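Local coordinates for protein SusD homolog (Bacteroides thetaiotaomicron, PDB 3EHN) that probably captures glycans at the bacterial surface as an outer-membrane lipoprotein of the SusD family, here holding N-acetylglucosamine and galactose units, at residues Asn70-Phe75 and Ser315-Glu320; Glu269-Ala274 and Ser324-Ser329; Ala79-Thr84 and Glu481-Pro486; Gly65-Asn70 and Pro447-Ala452. All coordinates share one frame; numbering follows the deposited sequence.

Contact 1. Residues Asn70-Phe75 and Ser315-Glu320; sequences NNNWGF and SKSKSE. With NDG (2-acetamido-2-deoxy-alpha-D-glucopyranose), chain C.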
loop_
_atom_site.group_PDB
_atom_site.type_symbol
_atom_site.label_atom_id
_atom_site.label_comp_id
_atom_site.label_asym_id
_atom_site.label_seq_id
_atom_site.Cartn_x
_atom_site.Cartn_y
_atom_site.Cartn_z
ATOM N N ASN A 70 0.931 -11.420 -16.172
ATOM C CA ASN A 70 0.869 -12.278 -17.340
ATOM C C ASN A 70 2.149 -12.000 -18.102
ATOM O O ASN A 70 2.128 -11.532 -19.236
ATOM C CB ASN A 70 -0.327 -11.966 -18.237
ATOM C CG ASN A 70 -0.210 -12.634 -19.615
ATOM O OD1 ASN A 70 0.380 -13.705 -19.748
ATOM N ND2 ASN A 70 -0.779 -12.002 -20.637
ATOM N N ASN A 71 3.271 -12.262 -17.450
ATOM C CA ASN A 71 4.575 -12.073 -18.062
ATOM C C ASN A 71 5.636 -12.297 -17.000
ATOM O O ASN A 71 5.343 -12.219 -15.809
ATOM C CB ASN A 71 4.701 -10.664 -18.634
ATOM C CG ASN A 71 5.893 -10.517 -19.551
ATOM O OD1 ASN A 71 6.153 -9.437 -20.066
ATOM N ND2 ASN A 71 6.621 -11.607 -19.766
ATOM N N ASN A 72 6.859 -12.600 -17.421
ATOM C CA ASN A 72 7.939 -12.800 -16.468
ATOM C C ASN A 72 9.093 -11.881 -16.818
ATOM O O ASN A 72 10.118 -11.889 -16.147
ATOM C CB ASN A 72 8.411 -14.256 -16.462
ATOM C CG ASN A 72 8.887 -14.718 -17.817
ATOM O OD1 ASN A 72 9.456 -13.936 -18.581
ATOM N ND2 ASN A 72 8.671 -15.995 -18.123
ATOM N N TRP A 73 8.913 -11.096 -17.878
ATOM C CA TRP A 73 9.915 -10.137 -18.330
ATOM C C TRP A 73 11.326 -10.703 -18.450
ATOM O O TRP A 73 12.310 -9.964 -18.347
ATOM C CB TRP A 73 9.941 -8.932 -17.388
ATOM C CG TRP A 73 8.718 -8.080 -17.474
ATOM C CD1 TRP A 73 8.518 -7.017 -18.307
ATOM C CD2 TRP A 73 7.513 -8.223 -16.706
ATOM N NE1 TRP A 73 7.263 -6.487 -18.106
ATOM C CE2 TRP A 73 6.623 -7.206 -17.130
ATOM C CE3 TRP A 73 7.098 -9.110 -15.703
ATOM C CZ2 TRP A 73 5.338 -7.047 -16.580
ATOM C CZ3 TRP A 73 5.817 -8.953 -15.155
ATOM C CH2 TRP A 73 4.955 -7.930 -15.595
ATOM N N GLY A 74 11.431 -12.007 -18.676
ATOM C CA GLY A 74 12.743 -12.605 -18.798
ATOM C C GLY A 74 13.488 -12.533 -17.478
ATOM O O GLY A 74 14.721 -12.523 -17.439
ATOM N N PHE A 75 12.724 -12.468 -16.391
ATOM C CA PHE A 75 13.290 -12.416 -15.052
ATOM C C PHE A 75 14.254 -11.244 -14.917
ATOM O O PHE A 75 15.271 -11.342 -14.232
ATOM C CB PHE A 75 14.015 -13.731 -14.771
ATOM C CG PHE A 75 13.194 -14.950 -15.088
ATOM C CD1 PHE A 75 12.012 -15.207 -14.398
ATOM C CD2 PHE A 75 13.599 -15.841 -16.070
ATOM C CE1 PHE A 75 11.248 -16.338 -14.680
ATOM C CE2 PHE A 75 12.840 -16.976 -16.362
ATOM C CZ PHE A 75 11.665 -17.224 -15.666
ATOM N N SER A 315 6.143 -17.451 -13.447
ATOM C CA SER A 315 7.350 -17.936 -14.097
ATOM C C SER A 315 7.167 -18.048 -15.614
ATOM O O SER A 315 8.137 -17.980 -16.361
ATOM C CB SER A 315 7.740 -19.298 -13.512
ATOM O OG SER A 315 6.696 -20.250 -13.684
ATOM N N LYS A 316 5.927 -18.211 -16.065
ATOM C CA LYS A 316 5.649 -18.331 -17.497
ATOM C C LYS A 316 5.796 -16.993 -18.231
ATOM O O LYS A 316 5.700 -15.924 -17.628
ATOM C CB LYS A 316 4.233 -18.873 -17.722
ATOM C CG LYS A 316 3.941 -20.179 -17.007
ATOM C CD LYS A 316 4.831 -21.315 -17.498
ATOM C CE LYS A 316 4.317 -21.924 -18.807
ATOM N NZ LYS A 316 5.164 -23.069 -19.265
ATOM N N SER A 317 6.031 -17.053 -19.537
ATOM C CA SER A 317 6.167 -15.841 -20.322
ATOM C C SER A 317 4.795 -15.342 -20.721
ATOM O O SER A 317 3.801 -16.056 -20.584
ATOM C CB SER A 317 6.997 -16.109 -21.567
ATOM O OG SER A 317 8.324 -16.420 -21.197
ATOM N N LYS A 318 4.739 -14.109 -21.211
ATOM C CA LYS A 318 3.470 -13.537 -21.617
ATOM C C LYS A 318 2.868 -14.334 -22.756
ATOM O O LYS A 318 3.544 -14.682 -23.718
ATOM C CB LYS A 318 3.632 -12.077 -22.047
ATOM C CG LYS A 318 2.299 -11.418 -22.347
ATOM C CD LYS A 318 2.442 -10.001 -22.853
ATOM C CE LYS A 318 1.096 -9.481 -23.333
ATOM N NZ LYS A 318 1.260 -8.305 -24.221
ATOM N N SER A 319 1.586 -14.633 -22.629
ATOM C CA SER A 319 0.870 -15.376 -23.644
ATOM C C SER A 319 -0.407 -14.608 -23.950
ATOM O O SER A 319 -0.950 -13.918 -23.080
ATOM C CB SER A 319 0.532 -16.777 -23.135
ATOM O OG SER A 319 -0.257 -17.485 -24.079
ATOM N N GLU A 320 -0.885 -14.714 -25.185
ATOM C CA GLU A 320 -2.101 -14.014 -25.553
ATOM C C GLU A 320 -3.132 -14.944 -26.165
ATOM O O GLU A 320 -4.059 -14.481 -26.829
ATOM C CB GLU A 320 -1.781 -12.856 -26.510
ATOM C CG GLU A 320 -0.928 -11.761 -25.861
ATOM C CD GLU A 320 -0.788 -10.500 -26.713
ATOM O OE1 GLU A 320 -1.814 -9.823 -26.973
ATOM O OE2 GLU A 320 0.352 -10.181 -27.116
HETATM C C1 NDG C . 5.637 -3.701 -20.400
HETATM C C2 NDG C . 6.760 -2.729 -20.016
HETATM C C3 NDG C . 6.172 -1.321 -20.328
HETATM C C4 NDG C . 5.903 -1.209 -21.816
HETATM C C5 NDG C . 4.905 -2.352 -22.276
HETATM C C6 NDG C . 4.499 -2.211 -23.775
HETATM C C7 NDG C . 8.077 -2.751 -17.879
HETATM C C8 NDG C . 8.570 -1.390 -17.370
HETATM O O5 NDG C . 5.215 -3.675 -21.792
HETATM O O3 NDG C . 6.979 -0.204 -19.976
HETATM O O4 NDG C . 5.342 0.074 -22.349
HETATM O O6 NDG C . 3.877 -3.442 -24.157
HETATM O O7 NDG C . 8.793 -3.736 -17.788
HETATM N N2 NDG C . 7.025 -2.843 -18.687
HETATM O O1 NDG C . 5.833 -5.072 -20.118
#
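Hydrogen bonds from two asparagines, Asn70 and Asn72, tie Asn70-Phe75 to the backbone and a hydroxyl of Ser315-Glu320. Asn70 pairs twice with Ser319: OD1 accepts from Ser319 N at 3.3 Å, while ND2 gives to Ser319 O at 3.1 Å, the acceptor lying close to the amide plane. This double grip holds the carboxamide against turning, and Asn268 O takes ND2 as well. Asn72 has CG between its own N and carbonyl carbon (chi1 58°), which lets its amide serve both loops. Asn72 ND2 donates to Ser315 O at 2.7 Å from above the carbonyl plane and to Ser317 OG at 3.1 Å; Asn72 OD1 accepts from Gly74 N at 2.8 Å, closing an Asx turn. A leucine here would probably leave Ser315 O and Ser317 OG without this donor and let the turn open. In the packing, the methylenes of the extended Lys318 lie across the Asn70 carboxamide, Lys318 CG 3.6 Å from Asn70 ND2, before NZ reaches Tyr267 O. Sugar contact falls to Trp73, whose NE1 donates to NDG O1 at 2.8 Å. The Asx turn thus carries the residue that binds the sugar, in a loop of the carbohydrate site.

Contact 2. Residues Glu269-Ala274 and Ser324-Ser329; sequences ETRMGA and SAKFAS. With NDG (2-acetamido-2-deoxy-alpha-D-glucopyranose), chain C.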
loop_
_atom_site.group_PDB
_atom_site.type_symbol
_atom_site.label_atom_id
_atom_site.label_comp_id
_atom_site.label_asym_id
_atom_site.label_seq_id
_atom_site.Cartn_x
_atom_site.Cartn_y
_atom_site.Cartn_z
ATOM N N GLU A 269 -1.024 -7.336 -18.940
ATOM C CA GLU A 269 -0.101 -7.985 -18.016
ATOM C C GLU A 269 -0.597 -8.100 -16.565
ATOM O O GLU A 269 -0.170 -8.990 -15.835
ATOM C CB GLU A 269 1.239 -7.258 -18.026
ATOM C CG GLU A 269 1.789 -6.952 -19.402
ATOM C CD GLU A 269 3.176 -6.343 -19.331
ATOM O OE1 GLU A 269 3.347 -5.323 -18.626
ATOM O OE2 GLU A 269 4.101 -6.885 -19.977
ATOM N N THR A 270 -1.484 -7.209 -16.138
ATOM C CA THR A 270 -1.986 -7.266 -14.769
ATOM C C THR A 270 -3.319 -8.008 -14.664
ATOM O O THR A 270 -4.296 -7.659 -15.321
ATOM C CB THR A 270 -2.114 -5.845 -14.184
ATOM O OG1 THR A 270 -0.834 -5.222 -14.232
ATOM C CG2 THR A 270 -2.575 -5.872 -12.734
ATOM N N ARG A 271 -3.352 -9.041 -13.834
ATOM C CA ARG A 271 -4.562 -9.830 -13.661
ATOM C C ARG A 271 -4.816 -10.013 -12.184
ATOM O O ARG A 271 -3.984 -9.624 -11.359
ATOM C CB ARG A 271 -4.403 -11.202 -14.333
ATOM C CG ARG A 271 -4.249 -11.148 -15.836
ATOM C CD ARG A 271 -5.483 -10.542 -16.468
ATOM N NE ARG A 271 -5.315 -10.317 -17.900
ATOM C CZ ARG A 271 -5.254 -9.118 -18.470
ATOM N NH1 ARG A 271 -5.348 -8.027 -17.732
ATOM N NH2 ARG A 271 -5.096 -9.011 -19.780
ATOM N N MET A 272 -5.967 -10.598 -11.856
ATOM C CA MET A 272 -6.337 -10.866 -10.467
ATOM C C MET A 272 -5.282 -11.809 -9.842
ATOM O O MET A 272 -4.826 -12.761 -10.490
ATOM C CB MET A 272 -7.731 -11.501 -10.430
ATOM C CG MET A 272 -8.228 -11.873 -9.057
ATOM S SD MET A 272 -9.890 -12.626 -9.110
ATOM C CE MET A 272 -9.551 -14.183 -9.890
ATOM N N GLY A 273 -4.881 -11.521 -8.601
ATOM C CA GLY A 273 -3.884 -12.334 -7.916
ATOM C C GLY A 273 -4.444 -13.595 -7.271
ATOM O O GLY A 273 -5.592 -13.624 -6.824
ATOM N N ALA A 274 -3.633 -14.645 -7.210
ATOM C CA ALA A 274 -4.069 -15.903 -6.623
ATOM C C ALA A 274 -4.368 -15.799 -5.130
ATOM O O ALA A 274 -5.278 -16.452 -4.623
ATOM C CB ALA A 274 -3.017 -16.957 -6.866
ATOM N N SER A 324 -4.608 -18.480 -22.397
ATOM C CA SER A 324 -3.632 -17.753 -21.606
ATOM C C SER A 324 -4.232 -16.879 -20.516
ATOM O O SER A 324 -5.457 -16.819 -20.338
ATOM C CB SER A 324 -2.749 -16.892 -22.513
ATOM O OG SER A 324 -3.487 -15.846 -23.115
ATOM N N ALA A 325 -3.337 -16.210 -19.788
ATOM C CA ALA A 325 -3.697 -15.315 -18.698
ATOM C C ALA A 325 -4.248 -14.020 -19.268
ATOM O O ALA A 325 -4.823 -13.207 -18.546
ATOM C CB ALA A 325 -2.476 -15.028 -17.828
ATOM N N LYS A 326 -4.061 -13.821 -20.567
ATOM C CA LYS A 326 -4.584 -12.618 -21.182
ATOM C C LYS A 326 -6.092 -12.566 -20.939
ATOM O O LYS A 326 -6.676 -11.488 -20.872
ATOM C CB LYS A 326 -4.296 -12.595 -22.689
ATOM C CG LYS A 326 -4.880 -11.366 -23.380
ATOM C CD LYS A 326 -4.561 -11.284 -24.856
ATOM C CE LYS A 326 -5.433 -10.222 -25.503
ATOM N NZ LYS A 326 -5.141 -10.034 -26.941
ATOM N N PHE A 327 -6.722 -13.729 -20.793
ATOM C CA PHE A 327 -8.159 -13.768 -20.557
ATOM C C PHE A 327 -8.558 -14.224 -19.161
ATOM O O PHE A 327 -9.661 -14.751 -18.954
ATOM C CB PHE A 327 -8.840 -14.626 -21.618
ATOM C CG PHE A 327 -8.638 -14.111 -23.004
ATOM C CD1 PHE A 327 -7.470 -14.404 -23.705
ATOM C CD2 PHE A 327 -9.565 -13.247 -23.572
ATOM C CE1 PHE A 327 -7.228 -13.836 -24.952
ATOM C CE2 PHE A 327 -9.332 -12.673 -24.817
ATOM C CZ PHE A 327 -8.159 -12.965 -25.509
ATOM N N ALA A 328 -7.648 -14.012 -18.208
ATOM C CA ALA A 328 -7.885 -14.342 -16.808
ATOM C C ALA A 328 -8.669 -13.158 -16.248
ATOM O O ALA A 328 -8.895 -12.175 -16.958
ATOM C CB ALA A 328 -6.565 -14.494 -16.077
ATOM N N SER A 329 -9.087 -13.235 -14.990
ATOM C CA SER A 329 -9.847 -12.131 -14.402
ATOM C C SER A 329 -9.027 -10.843 -14.297
ATOM O O SER A 329 -7.824 -10.878 -14.024
ATOM C CB SER A 329 -10.361 -12.516 -13.013
ATOM O OG SER A 329 -11.224 -13.638 -13.084
HETATM C C1 NDG C . 5.637 -3.701 -20.400
HETATM C C2 NDG C . 6.760 -2.729 -20.016
HETATM C C3 NDG C . 6.172 -1.321 -20.328
HETATM C C4 NDG C . 5.903 -1.209 -21.816
HETATM C C5 NDG C . 4.905 -2.352 -22.276
HETATM C C6 NDG C . 4.499 -2.211 -23.775
HETATM C C7 NDG C . 8.077 -2.751 -17.879
HETATM C C8 NDG C . 8.570 -1.390 -17.370
HETATM O O5 NDG C . 5.215 -3.675 -21.792
HETATM O O3 NDG C . 6.979 -0.204 -19.976
HETATM O O4 NDG C . 5.342 0.074 -22.349
HETATM O O6 NDG C . 3.877 -3.442 -24.157
HETATM O O7 NDG C . 8.793 -3.736 -17.788
HETATM N N2 NDG C . 7.025 -2.843 -18.687
HETATM O O1 NDG C . 5.833 -5.072 -20.118
#
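Ala325 O is gripped by two donors, Arg271 NE from across the contact at 3.0 Å and Ala328 N of its own loop, also at 3.0 Å. The carbonyl oxygen meets the guanidinium edge-on, near its plane. The bend of Arg271 at chi2 (-62°) turns that edge to Ala325 O and lets NH1 come back toward its own strand. Arg271 NH2 adds a weak bond to Lys326 O at 3.1 Å, and its NH1 donates to Thr270 O at 2.7 Å and to Val264 O. The buried positive charge is thus surrounded by backbone carbonyls, whose dipoles would be expected to help stabilise it. Met272 N donates to Ser329 O at 2.9 Å, and the Met272 CE methyl rests 3.6 Å from Ser329 CB. Glu269 OE2 accepts from NDG O1 at 2.5 Å. Strand 270-272 pairs antiparallel with strand 67-69, follows helix 261-266, and runs through Gly273, the N-cap, into helix 274-282; the loop with the short 3-10 segment 325-326 meets this strand through Arg271 and Met272.

Contact 3. Residues Ala79-Thr84 and Glu481-Pro486; sequences ANWNFT and EDCRVP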
loop_
_atom_site.group_PDB
_atom_site.type_symbol
_atom_site.label_atom_id
_atom_site.label_comp_id
_atom_site.label_asym_id
_atom_site.label_seq_id
_atom_site.Cartn_x
_atom_site.Cartn_y
_atom_site.Cartn_z
ATOM N N ALA A 79 9.524 -7.653 -10.810
ATOM C CA ALA A 79 8.446 -8.657 -10.825
ATOM C C ALA A 79 8.918 -10.027 -10.364
ATOM O O ALA A 79 8.202 -10.741 -9.663
ATOM C CB ALA A 79 7.838 -8.769 -12.206
ATOM N N ASN A 80 10.124 -10.404 -10.760
ATOM C CA ASN A 80 10.654 -11.693 -10.348
ATOM C C ASN A 80 11.819 -11.521 -9.367
ATOM O O ASN A 80 12.734 -12.339 -9.296
ATOM C CB ASN A 80 11.036 -12.514 -11.582
ATOM C CG ASN A 80 9.808 -13.065 -12.311
ATOM O OD1 ASN A 80 9.443 -14.230 -12.145
ATOM N ND2 ASN A 80 9.155 -12.219 -13.104
ATOM N N TRP A 81 11.746 -10.425 -8.612
ATOM C CA TRP A 81 12.699 -10.083 -7.559
ATOM C C TRP A 81 14.120 -9.768 -8.000
ATOM O O TRP A 81 15.076 -9.893 -7.223
ATOM C CB TRP A 81 12.714 -11.194 -6.514
ATOM C CG TRP A 81 11.360 -11.591 -6.044
ATOM C CD1 TRP A 81 10.175 -11.443 -6.714
ATOM C CD2 TRP A 81 11.061 -12.346 -4.876
ATOM N NE1 TRP A 81 9.160 -12.074 -6.040
ATOM C CE2 TRP A 81 9.676 -12.639 -4.907
ATOM C CE3 TRP A 81 11.829 -12.812 -3.804
ATOM C CZ2 TRP A 81 9.046 -13.378 -3.908
ATOM C CZ3 TRP A 81 11.205 -13.546 -2.810
ATOM C CH2 TRP A 81 9.822 -13.824 -2.868
ATOM N N ASN A 82 14.259 -9.347 -9.246
ATOM C CA ASN A 82 15.568 -8.993 -9.756
ATOM C C ASN A 82 15.673 -7.479 -9.692
ATOM O O ASN A 82 15.403 -6.779 -10.661
ATOM C CB ASN A 82 15.721 -9.480 -11.191
ATOM C CG ASN A 82 17.109 -9.252 -11.730
ATOM O OD1 ASN A 82 17.375 -9.518 -12.897
ATOM N ND2 ASN A 82 18.007 -8.753 -10.884
ATOM N N PHE A 83 16.056 -6.971 -8.531
ATOM C CA PHE A 83 16.172 -5.538 -8.346
ATOM C C PHE A 83 17.410 -5.013 -9.059
ATOM O O PHE A 83 18.440 -4.736 -8.441
ATOM C CB PHE A 83 16.205 -5.221 -6.846
ATOM C CG PHE A 83 15.044 -5.820 -6.069
ATOM C CD1 PHE A 83 13.850 -6.157 -6.705
ATOM C CD2 PHE A 83 15.135 -6.012 -4.687
ATOM C CE1 PHE A 83 12.769 -6.674 -5.979
ATOM C CE2 PHE A 83 14.057 -6.529 -3.950
ATOM C CZ PHE A 83 12.877 -6.858 -4.601
ATOM N N THR A 84 17.306 -4.894 -10.381
ATOM C CA THR A 84 18.409 -4.398 -11.196
ATOM C C THR A 84 18.628 -2.917 -10.906
ATOM O O THR A 84 17.730 -2.222 -10.418
ATOM C CB THR A 84 18.122 -4.560 -12.698
ATOM O OG1 THR A 84 17.112 -3.627 -13.096
ATOM C CG2 THR A 84 17.628 -5.962 -12.995
ATOM N N GLU A 481 12.058 -21.818 1.065
ATOM C CA GLU A 481 11.449 -22.513 2.203
ATOM C C GLU A 481 10.482 -21.665 3.026
ATOM O O GLU A 481 9.396 -22.127 3.389
ATOM C CB GLU A 481 12.541 -23.077 3.128
ATOM C CG GLU A 481 12.374 -24.564 3.489
ATOM C CD GLU A 481 11.003 -24.908 4.085
ATOM O OE1 GLU A 481 9.984 -24.833 3.363
ATOM O OE2 GLU A 481 10.944 -25.258 5.283
ATOM N N ASP A 482 10.871 -20.431 3.323
ATOM C CA ASP A 482 10.015 -19.558 4.115
ATOM C C ASP A 482 9.541 -18.330 3.345
ATOM O O ASP A 482 8.350 -18.030 3.302
ATOM C CB ASP A 482 10.755 -19.101 5.380
ATOM C CG ASP A 482 11.173 -20.262 6.270
ATOM O OD1 ASP A 482 10.289 -21.022 6.733
ATOM O OD2 ASP A 482 12.393 -20.409 6.507
ATOM N N CYS A 483 10.491 -17.631 2.737
ATOM C CA CYS A 483 10.228 -16.412 1.991
ATOM C C CYS A 483 9.092 -16.449 0.980
ATOM O O CYS A 483 9.126 -17.209 0.012
ATOM C CB CYS A 483 11.497 -15.971 1.288
ATOM S SG CYS A 483 11.459 -14.238 0.965
ATOM N N ARG A 484 8.091 -15.602 1.213
ATOM C CA ARG A 484 6.935 -15.503 0.338
ATOM C C ARG A 484 6.956 -14.152 -0.369
ATOM O O ARG A 484 6.214 -13.950 -1.319
ATOM C CB ARG A 484 5.631 -15.635 1.139
ATOM C CG ARG A 484 5.412 -16.966 1.868
ATOM C CD ARG A 484 4.985 -18.072 0.918
ATOM N NE ARG A 484 4.741 -19.359 1.587
ATOM C CZ ARG A 484 3.700 -19.629 2.378
ATOM N NH1 ARG A 484 2.783 -18.702 2.617
ATOM N NH2 ARG A 484 3.568 -20.834 2.924
ATOM N N VAL A 485 7.800 -13.228 0.096
ATOM C CA VAL A 485 7.914 -11.886 -0.507
ATOM C C VAL A 485 9.224 -11.193 -0.138
ATOM O O VAL A 485 9.829 -11.513 0.874
ATOM C CB VAL A 485 6.792 -10.914 -0.030
ATOM C CG1 VAL A 485 5.416 -11.491 -0.301
ATOM C CG2 VAL A 485 6.970 -10.608 1.441
ATOM N N PRO A 486 9.675 -10.223 -0.948
ATOM C CA PRO A 486 10.929 -9.529 -0.607
ATOM C C PRO A 486 10.720 -8.683 0.664
ATOM O O PRO A 486 9.620 -8.198 0.917
ATOM C CB PRO A 486 11.188 -8.651 -1.834
ATOM C CG PRO A 486 10.460 -9.370 -2.952
ATOM C CD PRO A 486 9.193 -9.828 -2.285
#
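Over one face of the Trp81 indole sits Pro486, its CG 3.8 Å from the centroid of the six-membered ring and 20° off the normal, a CH-pi contact. At the edge, near the ring plane, Cys483 SG approaches Trp81 CZ3 to 3.8 Å in a sulfur-aromatic contact, and Ala79 O also lies in plane. Trp81 CH2 comes within 3.6 Å of Val485 CA. Placing CG anti to the carbonyl carbon (chi1 -49°) carries the indole to Pro486. Phe83 turns its edge to the same proline: Phe83 CZ meets Pro486 CB at 3.7 Å, in plane, while Trp81 O lies above one Phe83 face, offset toward the rim. Pro486 thus meets an indole face with CG and a phenyl edge with CB. Beyond the two segments, Trp81 NE1 donates to Thr313 OG1, and the Trp81 and Tyr63 rings meet edge-to-face. Replacing Trp81 by a serine would probably leave Pro486 CG and Cys483 SG without their aromatic partner and open a gap between the loops. No hydrogen bond crosses this buried contact, so shape fit counts for more than directed bonds.

Contact 4. Residues Gly65-Asn70 and Pro447-Ala452; sequences GYFGNN and PNAVEA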
loop_
_atom_site.group_PDB
_atom_site.type_symbol
_atom_site.label_atom_id
_atom_site.label_comp_id
_atom_site.label_asym_id
_atom_site.label_seq_id
_atom_site.Cartn_x
_atom_site.Cartn_y
_atom_site.Cartn_z
ATOM N N GLY A 65 -0.007 -10.822 -3.687
ATOM C CA GLY A 65 -1.052 -11.527 -4.398
ATOM C C GLY A 65 -2.356 -10.807 -4.697
ATOM O O GLY A 65 -3.383 -11.472 -4.864
ATOM N N TYR A 66 -2.337 -9.471 -4.752
ATOM C CA TYR A 66 -3.544 -8.701 -5.089
ATOM C C TYR A 66 -3.677 -8.925 -6.590
ATOM O O TYR A 66 -4.783 -9.056 -7.117
ATOM C CB TYR A 66 -3.356 -7.186 -4.873
ATOM C CG TYR A 66 -3.716 -6.576 -3.522
ATOM C CD1 TYR A 66 -3.485 -5.219 -3.296
ATOM C CD2 TYR A 66 -4.307 -7.316 -2.503
ATOM C CE1 TYR A 66 -3.834 -4.605 -2.100
ATOM C CE2 TYR A 66 -4.662 -6.710 -1.287
ATOM C CZ TYR A 66 -4.422 -5.347 -1.100
ATOM O OH TYR A 66 -4.779 -4.694 0.065
ATOM N N PHE A 67 -2.522 -8.970 -7.263
ATOM C CA PHE A 67 -2.449 -9.157 -8.715
ATOM C C PHE A 67 -1.564 -10.315 -9.158
ATOM O O PHE A 67 -0.795 -10.873 -8.378
ATOM C CB PHE A 67 -1.901 -7.902 -9.403
ATOM C CG PHE A 67 -2.505 -6.635 -8.920
ATOM C CD1 PHE A 67 -1.708 -5.658 -8.340
ATOM C CD2 PHE A 67 -3.874 -6.426 -9.014
ATOM C CE1 PHE A 67 -2.266 -4.495 -7.858
ATOM C CE2 PHE A 67 -4.442 -5.260 -8.534
ATOM C CZ PHE A 67 -3.638 -4.295 -7.954
ATOM N N GLY A 68 -1.676 -10.640 -10.446
ATOM C CA GLY A 68 -0.885 -11.697 -11.050
ATOM C C GLY A 68 -0.355 -11.160 -12.364
ATOM O O GLY A 68 -1.100 -10.542 -13.118
ATOM N N ASN A 69 0.923 -11.378 -12.647
ATOM C CA ASN A 69 1.496 -10.884 -13.884
ATOM C C ASN A 69 1.393 -11.879 -15.014
ATOM O O ASN A 69 1.721 -13.043 -14.844
ATOM C CB ASN A 69 2.973 -10.554 -13.703
ATOM C CG ASN A 69 3.212 -9.487 -12.673
ATOM O OD1 ASN A 69 2.540 -8.456 -12.661
ATOM N ND2 ASN A 69 4.185 -9.716 -11.805
ATOM N N ASN A 70 0.931 -11.420 -16.172
ATOM C CA ASN A 70 0.869 -12.278 -17.340
ATOM C C ASN A 70 2.149 -12.000 -18.102
ATOM O O ASN A 70 2.128 -11.532 -19.236
ATOM C CB ASN A 70 -0.327 -11.966 -18.237
ATOM C CG ASN A 70 -0.210 -12.634 -19.615
ATOM O OD1 ASN A 70 0.380 -13.705 -19.748
ATOM N ND2 ASN A 70 -0.779 -12.002 -20.637
ATOM N N PRO A 447 -7.155 -1.568 -3.813
ATOM C CA PRO A 447 -5.867 -2.011 -4.355
ATOM C C PRO A 447 -4.619 -1.308 -3.837
ATOM O O PRO A 447 -3.653 -1.174 -4.585
ATOM C CB PRO A 447 -6.036 -1.759 -5.829
ATOM C CG PRO A 447 -6.686 -0.413 -5.792
ATOM C CD PRO A 447 -7.755 -0.576 -4.720
ATOM N N ASN A 448 -4.634 -0.851 -2.588
ATOM C CA ASN A 448 -3.465 -0.185 -1.999
ATOM C C ASN A 448 -2.369 -1.248 -1.760
ATOM O O ASN A 448 -2.082 -1.642 -0.625
ATOM C CB ASN A 448 -3.867 0.470 -0.676
ATOM C CG ASN A 448 -2.941 1.589 -0.266
ATOM O OD1 ASN A 448 -1.751 1.569 -0.564
ATOM N ND2 ASN A 448 -3.484 2.570 0.444
ATOM N N ALA A 449 -1.762 -1.704 -2.844
ATOM C CA ALA A 449 -0.739 -2.728 -2.789
ATOM C C ALA A 449 0.457 -2.485 -1.866
ATOM O O ALA A 449 0.946 -3.416 -1.221
ATOM C CB ALA A 449 -0.246 -3.005 -4.185
ATOM N N VAL A 450 0.939 -1.252 -1.788
ATOM C CA VAL A 450 2.098 -1.004 -0.944
ATOM C C VAL A 450 1.823 -1.063 0.545
ATOM O O VAL A 450 2.678 -1.490 1.312
ATOM C CB VAL A 450 2.761 0.341 -1.273
ATOM C CG1 VAL A 450 3.913 0.584 -0.333
ATOM C CG2 VAL A 450 3.272 0.324 -2.697
ATOM N N GLU A 451 0.641 -0.640 0.966
ATOM C CA GLU A 451 0.315 -0.665 2.389
ATOM C C GLU A 451 0.065 -2.107 2.845
ATOM O O GLU A 451 0.466 -2.500 3.945
ATOM C CB GLU A 451 -0.909 0.226 2.661
ATOM C CG GLU A 451 -1.343 0.366 4.138
ATOM C CD GLU A 451 -0.251 0.906 5.077
ATOM O OE1 GLU A 451 0.479 1.846 4.689
ATOM O OE2 GLU A 451 -0.137 0.399 6.221
ATOM N N ALA A 452 -0.576 -2.900 1.993
ATOM C CA ALA A 452 -0.852 -4.293 2.330
ATOM C C ALA A 452 0.459 -5.066 2.430
ATOM O O ALA A 452 0.659 -5.868 3.345
ATOM C CB ALA A 452 -1.745 -4.922 1.276
#
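Tyr66 and Ala449 are the nearest CA pair of the two segments, 7.0 Å apart. Gly65 ends helix 47-63 with positive phi (81°) in a Schellman motif, after which the chain straightens into strand 67-69. On the other side a cis peptide precedes Pro447, and an inverse gamma turn centred on Asn448 brings Ala449 N 2.6 Å from Pro447 O; Asn448 is then the N-cap of helix 449-459. Tyr66 reaches across to this helix start. Its ring edge meets the turn, with Tyr66 CE1 3.6 Å from Ala449 N, while Tyr66 CZ lies 3.6 Å from Ala452 CB, one turn up. The phenol is buried here, and its OH is satisfied by a hydrogen bond with Tyr442 O. Phe67, with CG anti to its carbonyl carbon (chi1 -46°), brings its rim to the proline: Phe67 CZ stands 4.1 Å from Pro447 CB in the ring plane, and the two side chains cross obliquely. Tyr66 CB lies over the centre of one Phe67 face, so the two consecutive residues pack together. The start of helix 449-459 is thus packed on aromatic residues that follow the Schellman end of helix 47-63, within the mostly helical SusD-like fold, a member of the TPR clan.

Along the chain the first segments come in the order contact 4, contact 1, contact 3, contact 2, and the second segments in the order contact 1, contact 2, contact 4, contact 3. Contacts 1 and 4 share Asn70, though their centres lie about 17 Å apart. Strands 67-69 and 270-272 form one small antiparallel sheet, which joins contact 4 to contact 2, about 12 Å between centres. Contacts 1 and 2, about 11 Å apart between centres, both touch the bound N-acetylglucosamine. The centre of contact 3 lies about 16 Å from that of contact 1 and 14 Å from that of contact 4. The run from Gly65 to Thr84 thus links the helical interior, where contact 4 is closest to the chain centre, to the loops round the sugar.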